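Local coordinates for ALKF (Bacillus cereus, PDB 3ZBO), which is of unknown function but has affinity for branched DNA structures and belongs to a family related to the HEAT-like repeat DNA glycosylases, at residues M13-A18 against K46-K51; S86-W91 against S112-D117; N182-S187 against E193-I198. One frame throughout, in Å; residues are numbered along the deposited sequence.

Contact 1. Residues M13-A18 against K46-K51; sequences MQELEA and KPIAKK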
loop_
_atom_site.group_PDB
_atom_site.type_symbol
_atom_site.label_atom_id
_atom_site.label_comp_id
_atom_site.label_asym_id
_atom_site.label_seq_id
_atom_site.Cartn_x
_atom_site.Cartn_y
_atom_site.Cartn_z
ATOM N N MET A 13 14.153 16.356 9.137
ATOM C CA MET A 13 15.200 15.445 8.695
ATOM C C MET A 13 16.140 15.116 9.858
ATOM O O MET A 13 16.548 13.949 10.050
ATOM C CB MET A 13 15.958 15.984 7.525
ATOM C CG MET A 13 15.172 16.110 6.186
ATOM S SD MET A 13 14.541 14.460 5.676
ATOM C CE MET A 13 16.020 13.639 5.141
ATOM N N GLN A 14 16.450 16.116 10.684
ATOM C CA GLN A 14 17.278 15.765 11.879
ATOM C C GLN A 14 16.590 14.836 12.855
ATOM O O GLN A 14 17.237 13.854 13.367
ATOM C CB GLN A 14 17.674 17.061 12.595
ATOM C CG GLN A 14 18.830 17.735 11.887
ATOM C CD GLN A 14 19.058 19.158 12.365
ATOM O OE1 GLN A 14 20.132 19.705 12.130
ATOM N NE2 GLN A 14 18.056 19.768 13.047
ATOM N N GLU A 15 15.308 15.079 13.121
ATOM C CA GLU A 15 14.536 14.269 14.077
ATOM C C GLU A 15 14.396 12.829 13.543
ATOM O O GLU A 15 14.497 11.847 14.304
ATOM C CB GLU A 15 13.193 14.889 14.387
ATOM C CG GLU A 15 13.331 16.349 14.941
ATOM C CD GLU A 15 12.161 16.811 15.812
ATOM O OE1 GLU A 15 11.110 16.112 15.855
ATOM O OE2 GLU A 15 12.311 17.901 16.463
ATOM N N LEU A 16 14.158 12.686 12.236
ATOM C CA LEU A 16 14.032 11.332 11.687
ATOM C C LEU A 16 15.351 10.565 11.734
ATOM O O LEU A 16 15.398 9.396 12.086
ATOM C CB LEU A 16 13.525 11.411 10.230
ATOM C CG LEU A 16 12.075 11.845 10.046
ATOM C CD1 LEU A 16 11.775 11.830 8.532
ATOM C CD2 LEU A 16 11.101 10.957 10.746
ATOM N N GLU A 17 16.440 11.225 11.442
ATOM C CA GLU A 17 17.777 10.593 11.485
ATOM C C GLU A 17 18.034 10.155 12.903
ATOM O O GLU A 17 18.529 9.052 13.116
ATOM C CB GLU A 17 18.822 11.593 11.021
ATOM C CG GLU A 17 20.186 10.999 11.032
ATOM C CD GLU A 17 21.160 11.743 10.135
ATOM O OE1 GLU A 17 20.985 12.947 9.933
ATOM O OE2 GLU A 17 22.102 11.094 9.643
ATOM N N ALA A 18 17.609 10.969 13.879
ATOM C CA ALA A 18 17.855 10.565 15.284
ATOM C C ALA A 18 17.078 9.361 15.709
ATOM O O ALA A 18 17.530 8.674 16.665
ATOM C CB ALA A 18 17.521 11.728 16.244
ATOM N N LYS A 46 4.833 9.043 15.516
ATOM C CA LYS A 46 3.585 9.595 16.015
ATOM C C LYS A 46 3.763 10.965 16.663
ATOM O O LYS A 46 3.046 11.856 16.255
ATOM C CB LYS A 46 2.767 8.621 16.894
ATOM C CG LYS A 46 1.305 9.104 17.094
ATOM C CD LYS A 46 0.326 7.916 17.079
ATOM C CE LYS A 46 -1.108 8.394 17.092
ATOM N NZ LYS A 46 -1.476 8.749 18.486
ATOM N N PRO A 47 4.765 11.155 17.560
ATOM C CA PRO A 47 4.829 12.514 18.101
ATOM C C PRO A 47 5.148 13.610 17.095
ATOM O O PRO A 47 4.568 14.712 17.205
ATOM C CB PRO A 47 6.012 12.463 19.089
ATOM C CG PRO A 47 6.291 10.991 19.360
ATOM C CD PRO A 47 5.902 10.319 18.056
ATOM N N ILE A 48 6.056 13.337 16.131
ATOM C CA ILE A 48 6.354 14.385 15.110
ATOM C C ILE A 48 5.119 14.681 14.233
ATOM O O ILE A 48 4.849 15.832 13.905
ATOM C CB ILE A 48 7.517 13.979 14.165
ATOM C CG1 ILE A 48 8.715 13.334 14.865
ATOM C CG2 ILE A 48 7.941 15.190 13.319
ATOM C CD1 ILE A 48 9.874 13.065 13.944
ATOM N N ALA A 49 4.362 13.640 13.880
ATOM C CA ALA A 49 3.221 13.786 13.011
ATOM C C ALA A 49 2.123 14.603 13.766
ATOM O O ALA A 49 1.411 15.416 13.156
ATOM C CB ALA A 49 2.673 12.406 12.639
ATOM N N LYS A 50 1.959 14.332 15.069
ATOM C CA LYS A 50 0.948 15.064 15.863
ATOM C C LYS A 50 1.296 16.569 15.897
ATOM O O LYS A 50 0.361 17.434 15.852
ATOM C CB LYS A 50 0.807 14.474 17.293
ATOM C CG LYS A 50 -0.313 15.228 18.114
ATOM C CD LYS A 50 -0.320 14.892 19.654
ATOM C CE LYS A 50 -0.301 16.185 20.548
ATOM N NZ LYS A 50 -1.609 16.863 20.753
ATOM N N LYS A 51 2.581 16.902 15.908
ATOM C CA LYS A 51 2.992 18.328 15.888
ATOM C C LYS A 51 2.609 18.985 14.528
ATOM O O LYS A 51 2.106 20.129 14.427
ATOM C CB LYS A 51 4.503 18.537 16.145
ATOM C CG LYS A 51 5.077 18.169 17.559
ATOM C CD LYS A 51 6.538 18.703 17.740
ATOM C CE LYS A 51 7.594 17.681 18.308
ATOM N NZ LYS A 51 8.480 17.080 17.206
#
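Ile48 and Lys51 of the 46-51 helix segment both meet Glu15, Ile48 through its apolar branch and Lys51 through its ammonium. The two helix segments run nearly antiparallel, at 163°, and their axes approach no closer than 11.5 Å, so only side chains bridge the gap. Ile48 comes first. Its outer branch is extended (chi2 -175°) and carries CD1 into the angle between Glu15 and Leu16, with CD1 lying 3.8 Å from Glu15 CB and 4.0 Å from Leu16 CD2. Ile48 and Glu15 lie alongside each other, pointing opposite ways, and Glu15 OE1 also comes to 3.8 Å from Ile48 CG1. Phe73 of helix 68-77 packs on Ile48 as well, while Met7 touches both Ile48 and Glu15. One turn on, Lys51 meets the carboxylate in a salt bridge that uses one oxygen: Lys51 NZ is 3.1 Å from Glu15 OE1, whereas OE2 of Glu15 lies 4.0 Å from the same nitrogen. The lysine chain bends in its outer half to bring the ammonium there. A small apolar contact on the buried side, with an ion pair on the exposed side, thus joins two antiparallel helices, in keeping with the predominantly helical architecture of the HEAT-like repeat family.

Contact 2. Residues S86-W91 against S112-D117; sequences SDFDRW and SNIAQD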
loop_
_atom_site.group_PDB
_atom_site.type_symbol
_atom_site.label_atom_id
_atom_site.label_comp_id
_atom_site.label_asym_id
_atom_site.label_seq_id
_atom_site.Cartn_x
_atom_site.Cartn_y
_atom_site.Cartn_z
ATOM N N SER A 86 -2.088 14.675 -11.095
ATOM C CA SER A 86 -0.739 14.929 -11.517
ATOM C C SER A 86 0.206 14.759 -10.302
ATOM O O SER A 86 1.290 14.252 -10.471
ATOM C CB SER A 86 -0.649 16.377 -12.147
ATOM O OG SER A 86 0.715 16.659 -12.355
ATOM N N ASP A 87 -0.250 15.181 -9.112
ATOM C CA ASP A 87 0.584 15.073 -7.932
ATOM C C ASP A 87 0.837 13.588 -7.629
ATOM O O ASP A 87 1.981 13.196 -7.334
ATOM C CB ASP A 87 -0.059 15.687 -6.708
ATOM C CG ASP A 87 -0.193 17.244 -6.790
ATOM O OD1 ASP A 87 0.676 17.882 -7.444
ATOM O OD2 ASP A 87 -1.170 17.790 -6.177
ATOM N N PHE A 88 -0.252 12.804 -7.635
ATOM C CA PHE A 88 -0.045 11.357 -7.388
ATOM C C PHE A 88 0.813 10.705 -8.432
ATOM O O PHE A 88 1.643 9.819 -8.069
ATOM C CB PHE A 88 -1.387 10.656 -7.271
ATOM C CG PHE A 88 -2.026 10.862 -5.923
ATOM C CD1 PHE A 88 -1.494 10.189 -4.778
ATOM C CD2 PHE A 88 -3.119 11.644 -5.802
ATOM C CE1 PHE A 88 -2.085 10.473 -3.488
ATOM C CE2 PHE A 88 -3.714 11.924 -4.511
ATOM C CZ PHE A 88 -3.158 11.301 -3.351
ATOM N N ASP A 89 0.725 11.133 -9.710
ATOM C CA ASP A 89 1.600 10.526 -10.713
ATOM C C ASP A 89 3.052 10.887 -10.452
ATOM O O ASP A 89 3.950 10.069 -10.620
ATOM C CB ASP A 89 1.189 11.066 -12.115
ATOM C CG ASP A 89 -0.106 10.418 -12.623
ATOM O OD1 ASP A 89 -0.415 9.344 -12.127
ATOM O OD2 ASP A 89 -0.858 10.988 -13.462
ATOM N N ARG A 90 3.341 12.115 -9.924
ATOM C CA ARG A 90 4.716 12.385 -9.507
ATOM C C ARG A 90 5.199 11.473 -8.394
ATOM O O ARG A 90 6.320 10.941 -8.423
ATOM C CB ARG A 90 4.916 13.859 -9.035
ATOM C CG ARG A 90 4.706 14.838 -10.183
ATOM C CD ARG A 90 5.037 16.316 -9.755
ATOM N NE ARG A 90 4.100 16.755 -8.718
ATOM C CZ ARG A 90 4.282 16.723 -7.368
ATOM N NH1 ARG A 90 5.387 16.243 -6.773
ATOM N NH2 ARG A 90 3.283 17.099 -6.589
ATOM N N TRP A 91 4.325 11.296 -7.434
ATOM C CA TRP A 91 4.735 10.501 -6.248
ATOM C C TRP A 91 4.957 9.032 -6.705
ATOM O O TRP A 91 5.944 8.417 -6.334
ATOM C CB TRP A 91 3.649 10.555 -5.142
ATOM C CG TRP A 91 3.790 11.821 -4.295
ATOM C CD1 TRP A 91 3.978 13.093 -4.744
ATOM C CD2 TRP A 91 3.570 11.898 -2.890
ATOM N NE1 TRP A 91 3.975 13.970 -3.626
ATOM C CE2 TRP A 91 3.782 13.229 -2.501
ATOM C CE3 TRP A 91 3.298 10.946 -1.916
ATOM C CZ2 TRP A 91 3.637 13.684 -1.162
ATOM C CZ3 TRP A 91 3.250 11.378 -0.519
ATOM C CH2 TRP A 91 3.485 12.715 -0.195
ATOM N N SER A 112 -7.569 10.127 -0.540
ATOM C CA SER A 112 -7.932 11.225 -1.405
ATOM C C SER A 112 -9.379 11.074 -1.855
ATOM O O SER A 112 -10.046 10.086 -1.583
ATOM C CB SER A 112 -7.000 11.185 -2.626
ATOM O OG SER A 112 -7.503 10.236 -3.516
ATOM N N ASN A 113 -9.819 12.050 -2.677
ATOM C CA ASN A 113 -11.123 11.977 -3.294
ATOM C C ASN A 113 -11.095 11.457 -4.689
ATOM O O ASN A 113 -12.126 11.450 -5.335
ATOM C CB ASN A 113 -11.751 13.410 -3.318
ATOM C CG ASN A 113 -11.981 13.979 -1.920
ATOM O OD1 ASN A 113 -11.759 15.202 -1.670
ATOM N ND2 ASN A 113 -12.421 13.142 -1.016
ATOM N N ILE A 114 -9.951 10.959 -5.195
ATOM C CA ILE A 114 -9.875 10.503 -6.569
ATOM C C ILE A 114 -9.258 9.106 -6.636
ATOM O O ILE A 114 -8.724 8.662 -7.632
ATOM C CB ILE A 114 -9.024 11.472 -7.432
ATOM C CG1 ILE A 114 -7.663 11.766 -6.768
ATOM C CG2 ILE A 114 -9.775 12.810 -7.483
ATOM C CD1 ILE A 114 -6.721 12.519 -7.659
ATOM N N ALA A 115 -9.414 8.344 -5.541
ATOM C CA ALA A 115 -8.703 7.079 -5.357
ATOM C C ALA A 115 -8.997 6.060 -6.432
ATOM O O ALA A 115 -8.071 5.498 -7.069
ATOM C CB ALA A 115 -8.981 6.519 -3.964
ATOM N N GLN A 116 -10.292 5.745 -6.676
ATOM C CA GLN A 116 -10.559 4.705 -7.638
ATOM C C GLN A 116 -10.173 5.119 -9.060
ATOM O O GLN A 116 -9.656 4.290 -9.819
ATOM C CB GLN A 116 -12.061 4.254 -7.633
ATOM C CG GLN A 116 -12.453 3.538 -6.332
ATOM C CD GLN A 116 -13.864 2.998 -6.411
ATOM O OE1 GLN A 116 -14.265 2.329 -7.402
ATOM N NE2 GLN A 116 -14.566 3.203 -5.261
ATOM N N ASP A 117 -10.375 6.391 -9.419
ATOM C CA ASP A 117 -10.047 6.778 -10.802
ATOM C C ASP A 117 -8.542 6.609 -11.068
ATOM O O ASP A 117 -8.106 6.063 -12.090
ATOM C CB ASP A 117 -10.443 8.209 -10.991
ATOM C CG ASP A 117 -11.960 8.361 -11.149
ATOM O OD1 ASP A 117 -12.665 7.323 -11.417
ATOM O OD2 ASP A 117 -12.419 9.510 -11.005
#
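Phe88 meets Ser112 and Ile114 across widely separated backbones: the nearest alpha carbons, CA of Phe88 and CA of Ala115, are 9.9 Å apart, and the ring reaches from helix 85-94 to the turn that leads into helix 115-124. Its outer atoms do the touching. CE2 of Phe88 stands 3.9 Å from Ser112 CB, and CZ is equally near, while CD2 on the same flank lies 4.1 Å from CD1 of Ile114. Both carbons approach the ring obliquely. Ile114 holds the N-cap position of its helix, and its CG1 sits between the backbone N and the carbonyl carbon (chi1 51°), from where the extended outer branch points CD1 at the ring.

Ser112 turns its methylene to the ring while its hydroxyl is engaged elsewhere: OG accepts from Ile114 N at 3.1 Å, with an N-H...O angle of 164°, closing an ST turn, and it donates to Leu109 O. On the 86-91 side, Arg90 NH2 makes a salt bridge with Asp87 OD1 (2.9 Å), about one turn back on the helix, while its NH1 pairs with Glu60. Thr108 and Leu109 of helix 98-110 add to the packing round Phe88. Between the two segments there is no hydrogen bond, and buried carbon packing joins them; a polar tie between the same two helices lies further along, from Asp89 OD1 to Trp122 NE1.

Contact 3. Residues N182-S187 against E193-I198; sequences NTVAIS and EKAVEI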
loop_
_atom_site.group_PDB
_atom_site.type_symbol
_atom_site.label_atom_id
_atom_site.label_comp_id
_atom_site.label_asym_id
_atom_site.label_seq_id
_atom_site.Cartn_x
_atom_site.Cartn_y
_atom_site.Cartn_z
ATOM N N ASN A 182 -7.519 -11.423 -0.586
ATOM C CA ASN A 182 -7.792 -11.538 0.846
ATOM C C ASN A 182 -8.682 -10.489 1.368
ATOM O O ASN A 182 -9.566 -10.789 2.147
ATOM C CB ASN A 182 -6.482 -11.329 1.612
ATOM C CG ASN A 182 -5.700 -12.523 1.819
ATOM O OD1 ASN A 182 -5.944 -13.225 2.848
ATOM N ND2 ASN A 182 -4.575 -12.615 1.134
ATOM N N THR A 183 -8.540 -9.262 0.889
ATOM C CA THR A 183 -9.266 -8.112 1.440
ATOM C C THR A 183 -10.698 -8.179 0.971
ATOM O O THR A 183 -11.615 -7.876 1.767
ATOM C CB THR A 183 -8.597 -6.798 0.995
ATOM O OG1 THR A 183 -7.263 -6.794 1.515
ATOM C CG2 THR A 183 -9.361 -5.632 1.687
ATOM N N VAL A 184 -10.941 -8.513 -0.306
ATOM C CA VAL A 184 -12.367 -8.642 -0.794
ATOM C C VAL A 184 -13.026 -9.743 0.056
ATOM O O VAL A 184 -14.152 -9.569 0.532
ATOM C CB VAL A 184 -12.443 -8.985 -2.298
ATOM C CG1 VAL A 184 -13.941 -9.305 -2.651
ATOM C CG2 VAL A 184 -11.943 -7.751 -3.135
ATOM N N ALA A 185 -12.341 -10.878 0.250
ATOM C CA ALA A 185 -13.038 -11.994 0.980
ATOM C C ALA A 185 -13.442 -11.613 2.368
ATOM O O ALA A 185 -14.460 -12.174 2.869
ATOM C CB ALA A 185 -12.124 -13.179 0.955
ATOM N N ILE A 186 -12.654 -10.814 3.057
ATOM C CA ILE A 186 -12.958 -10.439 4.423
ATOM C C ILE A 186 -13.697 -9.140 4.543
ATOM O O ILE A 186 -14.618 -9.016 5.386
ATOM C CB ILE A 186 -11.616 -10.429 5.219
ATOM C CG1 ILE A 186 -11.010 -11.815 5.276
ATOM C CG2 ILE A 186 -11.886 -9.868 6.646
ATOM C CD1 ILE A 186 -11.961 -12.962 5.753
ATOM N N SER A 187 -13.341 -8.107 3.777
ATOM C CA SER A 187 -13.891 -6.780 4.000
ATOM C C SER A 187 -14.983 -6.339 3.013
ATOM O O SER A 187 -15.507 -5.260 3.218
ATOM C CB SER A 187 -12.781 -5.724 4.008
ATOM O OG SER A 187 -11.839 -5.998 5.071
ATOM N N GLU A 193 -18.175 -15.061 -0.979
ATOM C CA GLU A 193 -18.071 -16.432 -1.475
ATOM C C GLU A 193 -17.261 -16.518 -2.745
ATOM O O GLU A 193 -16.468 -17.444 -2.876
ATOM C CB GLU A 193 -19.482 -17.024 -1.669
ATOM C CG GLU A 193 -20.289 -16.963 -0.345
ATOM C CD GLU A 193 -20.833 -15.475 0.041
ATOM O OE1 GLU A 193 -20.925 -14.429 -0.823
ATOM O OE2 GLU A 193 -21.152 -15.365 1.299
ATOM N N LYS A 194 -17.404 -15.537 -3.662
ATOM C CA LYS A 194 -16.648 -15.613 -4.927
ATOM C C LYS A 194 -15.152 -15.462 -4.641
ATOM O O LYS A 194 -14.362 -16.086 -5.309
ATOM C CB LYS A 194 -17.101 -14.499 -5.869
ATOM C CG LYS A 194 -16.382 -14.477 -7.182
ATOM C CD LYS A 194 -16.918 -13.372 -8.155
ATOM C CE LYS A 194 -16.168 -13.531 -9.452
ATOM N NZ LYS A 194 -16.819 -14.524 -10.363
ATOM N N ALA A 195 -14.811 -14.567 -3.690
ATOM C CA ALA A 195 -13.373 -14.350 -3.403
ATOM C C ALA A 195 -12.727 -15.618 -2.828
ATOM O O ALA A 195 -11.574 -15.958 -3.116
ATOM C CB ALA A 195 -13.166 -13.123 -2.459
ATOM N N VAL A 196 -13.490 -16.312 -1.980
ATOM C CA VAL A 196 -13.014 -17.603 -1.400
ATOM C C VAL A 196 -12.779 -18.583 -2.540
ATOM O O VAL A 196 -11.739 -19.278 -2.559
ATOM C CB VAL A 196 -13.995 -18.155 -0.308
ATOM C CG1 VAL A 196 -13.680 -19.578 0.055
ATOM C CG2 VAL A 196 -13.956 -17.216 0.905
ATOM N N GLU A 197 -13.729 -18.650 -3.498
ATOM C CA GLU A 197 -13.573 -19.630 -4.559
ATOM C C GLU A 197 -12.417 -19.223 -5.482
ATOM O O GLU A 197 -11.622 -20.083 -5.867
ATOM C CB GLU A 197 -14.920 -19.648 -5.312
ATOM C CG GLU A 197 -14.873 -20.569 -6.547
ATOM C CD GLU A 197 -14.423 -21.994 -6.222
ATOM O OE1 GLU A 197 -14.831 -22.533 -5.149
ATOM O OE2 GLU A 197 -13.650 -22.584 -7.054
ATOM N N ILE A 198 -12.272 -17.910 -5.734
ATOM C CA ILE A 198 -11.137 -17.482 -6.560
ATOM C C ILE A 198 -9.833 -17.820 -5.891
ATOM O O ILE A 198 -8.855 -18.248 -6.541
ATOM C CB ILE A 198 -11.278 -16.075 -6.991
ATOM C CG1 ILE A 198 -12.383 -16.173 -8.059
ATOM C CG2 ILE A 198 -10.028 -15.567 -7.719
ATOM C CD1 ILE A 198 -12.786 -15.020 -8.623
#
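Ala185 and Ala195 press their methyl groups together, the CB of Ala185 standing 3.6 Å from the CB of Ala195, and the helices are closely spaced here. With so little side chain between them, the backbones come close: CA of Ala185 and CA of Ala195 are 5.0 Å apart, and the segment axes approach to 8.0 Å, crossing at -146°. The methyl of Ala195 reaches the opposite main chain itself, since its CB also lies 3.6 Å from Ala185 N.

Two valines frame the alanine pair. Val184 turns CG1 anti to its backbone N (chi1 172°), which places that methyl 3.9 Å from Ala195 CB. Val196 contributes from the other helix at longer range, its CG2 lying 4.4 Å from Ala185 CB.

Polar interactions take no part in joining the segments; no hydrogen bond or salt bridge crosses between them. The polar groups find partners elsewhere: Ser187 OG bonds Phe234 O, and the ammonium of Lys194 pairs with Glu160 of helix 152-165.

The pair forms a helical hairpin, helix 171-187 turning through a short connection into helix 192-202. Val184 also rests on Ile155 of helix 152-165 and Leu142 of helix 128-144, whereas Ala185 meets Ile223 of helix 219-228, so the close crossing is embedded among three further helices.

Overall arrangement
The three contacts follow one another along the chain, each closing before the next opens, and they share no helix. Contact 1 joins helices 9-19 and 46-52 near the N-terminal end, contact 2 links helix 85-94 to the turn before helix 115-124, and contact 3 pairs helices 171-187 and 192-202. Contact 2 is central, its centre about 26 Å from the centres of both others, while contacts 1 and 3 lie on opposite sides of the chain's centre with their own centres about 38 Å apart. None touches another. This serial spacing, all within the region related to DNA alkylation repair enzymes, is consistent with the succession of packed helices expected of a HEAT-like repeat relative.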